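Local coordinates for putative hydroxymethylglutaryl-CoA synthase (PDB 3SQZ), which probably acts as a hydroxymethylglutaryl-CoA synthase, condensing acetyl-CoA with acetoacetyl-CoA to give HMG-CoA, and binds coenzyme A, at residues Ser147-Leu152 with Glu348-Thr353; Asp241-Thr246 with Ala337-Gly342. All coordinates share one frame; numbering follows the deposited sequence. Where two conformers were deposited one is given.

Contact 1 of 2, residues Ser147-Leu152 with Glu348-Thr353; sequences SATAAL and EIFTGT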
ATOM      1  N   SER A 147      -2.324  -7.597   4.897  1.00  8.75           N
ATOM      2  CA  SER A 147      -2.465  -7.315   6.321  1.00  9.13           C
ATOM      3  C   SER A 147      -2.985  -5.936   6.710  1.00  8.72           C
ATOM      4  O   SER A 147      -3.511  -5.796   7.809  1.00  9.29           O
ATOM      5  CB  SER A 147      -1.153  -7.598   7.051  1.00  9.96           C
ATOM      6  OG  SER A 147      -0.147  -6.753   6.533  1.00 10.40           O
ATOM      7  N   ALA A 148      -2.845  -4.920   5.862  1.00  8.82           N
ATOM      8  CA  ALA A 148      -3.393  -3.622   6.248  1.00  9.29           C
ATOM      9  C   ALA A 148      -4.910  -3.647   6.363  1.00  8.43           C
ATOM     10  O   ALA A 148      -5.492  -2.831   7.082  1.00  9.13           O
ATOM     11  CB  ALA A 148      -2.937  -2.514   5.321  1.00 10.69           C
ATOM     12  N   THR A 149      -5.547  -4.579   5.661  1.00  8.63           N
ATOM     13  CA  THR A 149      -6.988  -4.755   5.774  1.00  9.31           C
ATOM     14  C   THR A 149      -7.397  -5.213   7.173  1.00  8.90           C
ATOM     15  O   THR A 149      -8.371  -4.715   7.743  1.00  9.56           O
ATOM     16  CB  THR A 149      -7.476  -5.733   4.703  1.00 10.17           C
ATOM     17  OG1 THR A 149      -7.222  -5.137   3.430  1.00 11.62           O
ATOM     18  CG2 THR A 149      -8.960  -6.031   4.842  1.00 11.09           C
ATOM     19  N   ALA A 150      -6.646  -6.159   7.731  1.00  9.25           N
ATOM     20  CA  ALA A 150      -6.881  -6.599   9.106  1.00  9.76           C
ATOM     21  C   ALA A 150      -6.567  -5.472  10.089  1.00  9.50           C
ATOM     22  O   ALA A 150      -7.288  -5.281  11.072  1.00 10.39           O
ATOM     23  CB  ALA A 150      -6.058  -7.841   9.429  1.00 10.53           C
ATOM     24  N   ALA A 151      -5.511  -4.710   9.819  1.00  9.19           N
ATOM     25  CA  ALA A 151      -5.159  -3.586  10.675  1.00  9.54           C
ATOM     26  C   ALA A 151      -6.291  -2.570  10.726  1.00  9.39           C
ATOM     27  O   ALA A 151      -6.647  -2.072  11.795  1.00  9.72           O
ATOM     28  CB  ALA A 151      -3.876  -2.927  10.175  1.00  9.94           C
ATOM     29  N   LEU A 152      -6.844  -2.250   9.564  1.00  9.88           N
ATOM     30  CA  LEU A 152      -7.933  -1.299   9.486  1.00 10.86           C
ATOM     31  C   LEU A 152      -9.157  -1.803  10.235  1.00 10.61           C
ATOM     32  O   LEU A 152      -9.852  -1.039  10.896  1.00 11.48           O
ATOM     33  CB  LEU A 152      -8.276  -1.046   8.023  1.00 13.19           C
ATOM     34  CG  LEU A 152      -9.115   0.174   7.691  1.00 15.89           C
ATOM     35  CD1 LEU A 152      -8.384   1.428   8.145  1.00 17.01           C
ATOM     36  CD2 LEU A 152      -9.362   0.225   6.197  1.00 17.39           C
ATOM     37  N   GLU A 348     -10.021 -10.504   1.299  1.00  9.91           N
ATOM     38  CA  GLU A 348     -11.134  -9.954   2.051  1.00  9.95           C
ATOM     39  C   GLU A 348     -11.809  -8.864   1.251  1.00 10.49           C
ATOM     40  O   GLU A 348     -11.136  -8.062   0.596  1.00 12.32           O
ATOM     41  CB  GLU A 348     -10.680  -9.429   3.423  1.00 11.23           C
ATOM     42  CG  GLU A 348     -11.812  -8.871   4.275  1.00 13.12           C
ATOM     43  CD  GLU A 348     -11.435  -8.636   5.734  1.00 14.02           C
ATOM     44  OE1 GLU A 348     -10.470  -9.249   6.251  1.00 12.45           O
ATOM     45  OE2 GLU A 348     -12.117  -7.809   6.370  1.00 18.38           O
ATOM     46  N   ILE A 349     -13.139  -8.853   1.288  1.00 10.41           N
ATOM     47  CA  ILE A 349     -13.932  -7.781   0.716  1.00 10.60           C
ATOM     48  C   ILE A 349     -14.550  -6.967   1.838  1.00 10.37           C
ATOM     49  O   ILE A 349     -15.091  -7.523   2.800  1.00 11.24           O
ATOM     50  CB  ILE A 349     -15.009  -8.335  -0.204  1.00 11.83           C
ATOM     51  CG1 ILE A 349     -14.312  -9.040  -1.362  1.00 14.97           C
ATOM     52  CG2 ILE A 349     -15.955  -7.218  -0.676  1.00 12.83           C
ATOM     53  CD1 ILE A 349     -15.221  -9.783  -2.256  1.00 16.96           C
ATOM     54  N   PHE A 350     -14.443  -5.649   1.721  1.00 10.95           N
ATOM     55  CA  PHE A 350     -15.037  -4.737   2.675  1.00 11.56           C
ATOM     56  C   PHE A 350     -15.465  -3.487   1.927  1.00 11.11           C
ATOM     57  O   PHE A 350     -15.140  -3.318   0.748  1.00 11.78           O
ATOM     58  CB  PHE A 350     -14.083  -4.423   3.838  1.00 12.13           C
ATOM     59  CG  PHE A 350     -12.815  -3.720   3.433  1.00 12.05           C
ATOM     60  CD1 PHE A 350     -12.665  -2.353   3.626  1.00 13.42           C
ATOM     61  CD2 PHE A 350     -11.751  -4.434   2.902  1.00 12.47           C
ATOM     62  CE1 PHE A 350     -11.485  -1.715   3.276  1.00 14.10           C
ATOM     63  CE2 PHE A 350     -10.573  -3.797   2.545  1.00 13.11           C
ATOM     64  CZ  PHE A 350     -10.440  -2.438   2.737  1.00 13.78           C
ATOM     65  N   THR A 351     -16.214  -2.621   2.595  1.00 11.37           N
ATOM     66  CA  THR A 351     -16.820  -1.480   1.925  1.00 11.76           C
ATOM     67  C   THR A 351     -16.776  -0.244   2.794  1.00 11.88           C
ATOM     68  O   THR A 351     -16.574  -0.314   4.011  1.00 13.17           O
ATOM     69  CB  THR A 351     -18.291  -1.735   1.581  1.00 13.23           C
ATOM     70  OG1 THR A 351     -19.044  -1.816   2.796  1.00 15.52           O
ATOM     71  CG2 THR A 351     -18.461  -3.012   0.770  1.00 15.10           C
ATOM     72  N   GLY A 352     -17.013   0.898   2.162  1.00 11.87           N
ATOM     73  CA  GLY A 352     -17.096   2.155   2.874  1.00 12.33           C
ATOM     74  C   GLY A 352     -17.948   3.154   2.120  1.00 11.87           C
ATOM     75  O   GLY A 352     -18.247   2.969   0.937  1.00 13.17           O
ATOM     76  N   THR A 353     -18.332   4.222   2.807  1.00 11.13           N
ATOM     77  CA  THR A 353     -19.157   5.273   2.218  1.00 11.69           C
ATOM     78  C   THR A 353     -18.437   6.608   2.325  1.00 10.62           C
ATOM     79  O   THR A 353     -17.915   6.963   3.385  1.00 11.15           O
ATOM     80  CB  THR A 353     -20.521   5.379   2.933  1.00 13.00           C
ATOM     81  OG1 THR A 353     -21.255   4.173   2.712  1.00 14.70           O
ATOM     82  CG2 THR A 353     -21.331   6.551   2.390  1.00 13.58           C
TER
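T149 and L152 of helix 147-161 meet E348 and F350 of strand 346-354 in a buried helix-on-sheet contact. The centre of the contact lies about 12 Å from the centre of the chain. The axes of the two short segments approach to 9.9 Å at an angle of 45°. T149 does most of the touching. With its hydroxyl beside the backbone N (chi1 -64°), the methyl CG2 is anti to that nitrogen and points into the gap between E348 and F350. There T149 CG2 lies 3.6 Å from F350 CE2. The same methyl reaches the end of the glutamate, with T149 CG2 3.7 Å from E348 CD. One turn further on, L152 CD2 lies 4.1 Å from F350 CE1. The two helix side chains thus touch the two CE carbons, each obliquely to the ring. The E348 chain is extended and passes at a slant across the threonine methyl. E348 OE1 is hydrogen-bonded to the hydroxyl of Y146, and T149 OG1 to S340 OG on the next strand. F317 of helix 315-326 touches T149, L152 and F350. The helix also touches strand 105-111, through A148 and A151. A helix that follows the predicted acyl-carrying C145 in the chain, packed between the sheets of the two halves, is characteristic of the thiolase fold.

Contact 2 of 2, residues Asp241-Thr246 with Ala337-Gly342; sequences DMLKTT and ALFSYG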
ATOM      1  N   ASP A 241      -9.383 -16.297  -8.637  1.00 15.43           N
ATOM      2  CA  ASP A 241     -10.329 -17.252  -8.065  1.00 16.09           C
ATOM      3  C   ASP A 241     -10.784 -16.855  -6.659  1.00 15.35           C
ATOM      4  O   ASP A 241     -11.952 -17.024  -6.304  1.00 15.94           O
ATOM      5  CB  ASP A 241      -9.768 -18.670  -8.053  1.00 17.61           C
ATOM      6  CG  ASP A 241     -10.817 -19.687  -7.658  1.00 19.69           C
ATOM      7  OD1 ASP A 241     -11.769 -19.879  -8.442  1.00 22.03           O
ATOM      8  OD2 ASP A 241     -10.705 -20.280  -6.564  1.00 20.07           O
ATOM      9  N   MET A 242      -9.866 -16.341  -5.847  1.00 15.49           N
ATOM     10  CA  MET A 242     -10.256 -15.864  -4.532  0.51 15.69           C
ATOM     11  C   MET A 242     -11.134 -14.625  -4.648  1.00 15.04           C
ATOM     12  O   MET A 242     -12.061 -14.448  -3.864  1.00 15.76           O
ATOM     13  CB  MET A 242      -9.033 -15.631  -3.658  0.51 16.33           C
ATOM     14  CG  MET A 242      -8.322 -16.933  -3.356  0.51 16.35           C
ATOM     15  SD  MET A 242      -7.114 -16.812  -2.039  0.51 16.29           S
ATOM     16  CE  MET A 242      -8.152 -16.622  -0.591  0.51 16.37           C
ATOM     17  N   LEU A 243     -10.872 -13.790  -5.644  1.00 14.64           N
ATOM     18  CA  LEU A 243     -11.756 -12.660  -5.900  1.00 14.09           C
ATOM     19  C   LEU A 243     -13.163 -13.148  -6.259  1.00 13.10           C
ATOM     20  O   LEU A 243     -14.156 -12.734  -5.656  1.00 13.43           O
ATOM     21  CB  LEU A 243     -11.195 -11.790  -7.020  1.00 13.86           C
ATOM     22  CG  LEU A 243     -12.096 -10.673  -7.543  1.00 14.42           C
ATOM     23  CD1 LEU A 243     -12.436  -9.637  -6.483  1.00 16.30           C
ATOM     24  CD2 LEU A 243     -11.438 -10.015  -8.740  1.00 14.85           C
ATOM     25  N   LYS A 244     -13.242 -14.039  -7.239  1.00 13.21           N
ATOM     26  CA  LYS A 244     -14.530 -14.543  -7.701  1.00 13.93           C
ATOM     27  C   LYS A 244     -15.334 -15.189  -6.578  1.00 13.64           C
ATOM     28  O   LYS A 244     -16.516 -14.886  -6.392  1.00 14.38           O
ATOM     29  CB  LYS A 244     -14.334 -15.555  -8.834  1.00 16.87           C
ATOM     30  CG  LYS A 244     -15.616 -16.245  -9.287  1.00 20.72           C
ATOM     31  CD  LYS A 244     -15.336 -17.292 -10.353  1.00 24.76           C
ATOM     32  CE  LYS A 244     -16.621 -17.981 -10.804  1.00 27.97           C
ATOM     33  NZ  LYS A 244     -16.401 -18.873 -11.975  1.00 30.06           N
ATOM     34  N   THR A 245     -14.692 -16.083  -5.832  1.00 13.86           N
ATOM     35  CA  THR A 245     -15.397 -16.856  -4.813  1.00 14.57           C
ATOM     36  C   THR A 245     -15.754 -16.009  -3.595  1.00 14.46           C
ATOM     37  O   THR A 245     -16.819 -16.180  -3.002  1.00 15.74           O
ATOM     38  CB  THR A 245     -14.614 -18.124  -4.388  1.00 15.59           C
ATOM     39  OG1 THR A 245     -13.307 -17.766  -3.924  1.00 15.71           O
ATOM     40  CG2 THR A 245     -14.493 -19.098  -5.553  1.00 16.66           C
ATOM     41  N   THR A 246     -14.870 -15.092  -3.212  1.00 13.80           N
ATOM     42  CA  THR A 246     -15.163 -14.242  -2.064  1.00 13.39           C
ATOM     43  C   THR A 246     -16.282 -13.256  -2.408  1.00 13.45           C
ATOM     44  O   THR A 246     -17.189 -13.028  -1.611  1.00 14.03           O
ATOM     45  CB  THR A 246     -13.911 -13.510  -1.549  1.00 12.90           C
ATOM     46  OG1 THR A 246     -12.861 -14.462  -1.326  1.00 13.51           O
ATOM     47  CG2 THR A 246     -14.214 -12.790  -0.240  1.00 13.72           C
ATOM     48  N   ALA A 337     -16.501  -0.507  -2.900  1.00 10.48           N
ATOM     49  CA  ALA A 337     -16.144  -1.866  -2.504  1.00 10.49           C
ATOM     50  C   ALA A 337     -14.658  -2.056  -2.730  1.00  9.90           C
ATOM     51  O   ALA A 337     -14.112  -1.591  -3.737  1.00 10.88           O
ATOM     52  CB  ALA A 337     -16.933  -2.881  -3.307  1.00 12.13           C
ATOM     53  N   LEU A 338     -14.013  -2.743  -1.794  1.00 10.24           N
ATOM     54  CA  LEU A 338     -12.577  -2.962  -1.842  1.00 10.45           C
ATOM     55  C   LEU A 338     -12.260  -4.456  -1.741  1.00 10.63           C
ATOM     56  O   LEU A 338     -12.807  -5.164  -0.882  1.00 11.65           O
ATOM     57  CB  LEU A 338     -11.881  -2.197  -0.712  1.00 11.16           C
ATOM     58  CG  LEU A 338     -12.041  -0.672  -0.762  1.00 11.78           C
ATOM     59  CD1 LEU A 338     -13.193  -0.197   0.120  1.00 12.60           C
ATOM     60  CD2 LEU A 338     -10.748   0.011  -0.366  1.00 11.93           C
ATOM     61  N   PHE A 339     -11.375  -4.922  -2.624  1.00  9.84           N
ATOM     62  CA  PHE A 339     -10.918  -6.305  -2.646  1.00 10.57           C
ATOM     63  C   PHE A 339      -9.455  -6.370  -2.276  1.00 10.61           C
ATOM     64  O   PHE A 339      -8.588  -5.932  -3.044  1.00 12.40           O
ATOM     65  CB  PHE A 339     -11.066  -6.950  -4.023  1.00 12.97           C
ATOM     66  CG  PHE A 339     -10.327  -8.272  -4.137  1.00 14.16           C
ATOM     67  CD1 PHE A 339     -10.769  -9.389  -3.435  1.00 15.27           C
ATOM     68  CD2 PHE A 339      -9.190  -8.398  -4.921  1.00 14.56           C
ATOM     69  CE1 PHE A 339     -10.105 -10.606  -3.525  1.00 16.24           C
ATOM     70  CE2 PHE A 339      -8.528  -9.615  -5.007  1.00 16.03           C
ATOM     71  CZ  PHE A 339      -8.983 -10.719  -4.313  1.00 16.02           C
ATOM     72  N   SER A 340      -9.186  -6.911  -1.100  1.00 10.41           N
ATOM     73  CA  SER A 340      -7.827  -7.080  -0.620  1.00 10.51           C
ATOM     74  C   SER A 340      -7.367  -8.508  -0.851  1.00 10.40           C
ATOM     75  O   SER A 340      -8.136  -9.447  -0.677  1.00 10.82           O
ATOM     76  CB  SER A 340      -7.773  -6.737   0.871  1.00 10.69           C
ATOM     77  OG  SER A 340      -6.465  -6.868   1.403  1.00 11.95           O
ATOM     78  N   TYR A 341      -6.118  -8.654  -1.276  1.00 10.35           N
ATOM     79  CA  TYR A 341      -5.495  -9.957  -1.451  1.00 10.45           C
ATOM     80  C   TYR A 341      -4.112  -9.948  -0.836  1.00 10.10           C
ATOM     81  O   TYR A 341      -3.409  -8.931  -0.847  1.00 11.95           O
ATOM     82  CB  TYR A 341      -5.374 -10.308  -2.942  1.00 11.45           C
ATOM     83  CG  TYR A 341      -4.754 -11.674  -3.250  1.00 10.97           C
ATOM     84  CD1 TYR A 341      -5.520 -12.834  -3.201  1.00 12.44           C
ATOM     85  CD2 TYR A 341      -3.412 -11.796  -3.603  1.00 12.15           C
ATOM     86  CE1 TYR A 341      -4.971 -14.071  -3.488  1.00 12.04           C
ATOM     87  CE2 TYR A 341      -2.847 -13.040  -3.896  1.00 12.74           C
ATOM     88  CZ  TYR A 341      -3.632 -14.175  -3.828  1.00 12.79           C
ATOM     89  OH  TYR A 341      -3.108 -15.421  -4.105  1.00 13.42           O
ATOM     90  N   GLY A 342      -3.728 -11.094  -0.298  1.00  9.17           N
ATOM     91  CA  GLY A 342      -2.352 -11.351   0.073  1.00  9.49           C
ATOM     92  C   GLY A 342      -2.022 -12.766  -0.346  1.00  9.81           C
ATOM     93  O   GLY A 342      -2.810 -13.686  -0.144  1.00 10.15           O
TER
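L243 and F339 both hold CG anti to the backbone N, the phenylalanine with chi1 168°. This turns the F339 ring out from its strand toward helix 232-254 and brings a leucine methyl over it. L243 CD1 sits above one ring face, 3.6 Å from the centroid of the F339 ring and 19° off its normal, which makes a CH-pi contact. The methyl is displaced toward the root of the ring, with L243 CD1 3.4 Å from F339 CG. The far end of the ring meets the base of the same residue: F339 CE1 is 3.5 Å from L243 CA, and F339 CZ is 3.7 Å from L243 CB. One leucine thus follows the ring along its length, and the packing is close.

M242 reaches the next residue of the strand that faces the helix. In the conformer described, one of two deposited, M242 SD lies 3.8 Å from Y341 CE1. The sulfur is at the ring edge, 76° off the normal. This is a Met-aromatic contact, though the second conformer makes it less certain. Two residues on from F339, Y341 turns its ring to the same side of the strand. Its hydroxyl is hydrogen-bonded to D218, and the residue belongs to the coenzyme A pocket.

The segments run at an oblique antiparallel slant, with axes 9.6 Å apart. Y239, one turn earlier on the helix, meets F339 edge-to-face and also touches the Y341 ring. L243 continues onto F266 of strand 263-266, while M242 and F339 both reach A347 of strand 346-354. Helix 232-254 therefore covers several neighbouring strands of the sheet, including strand 203-213 through M242 and T246.

Contacts 1 and 2 use the two faces of one sheet, and their centres are about 11 Å apart. Strands 335-342 and 346-354 are sequential neighbours in it, joined by a backbone pair in which S340 N lies 2.8 Å from E348 O. The link from S340 to helix 147-161 is equally short, with S340 OG 2.8 Å from T149 OG1. I349 points away from helix 147-161 and packs on helix 232-254, with I349 CD1 3.6 Å from T246 C. Contact 2 is nearer the ligand. The side chain of Y341 comes within about 4 Å of the bound coenzyme A, and of the side chain of H267, a predicted proton donor/acceptor; that of T149 is about 13 Å from the coenzyme.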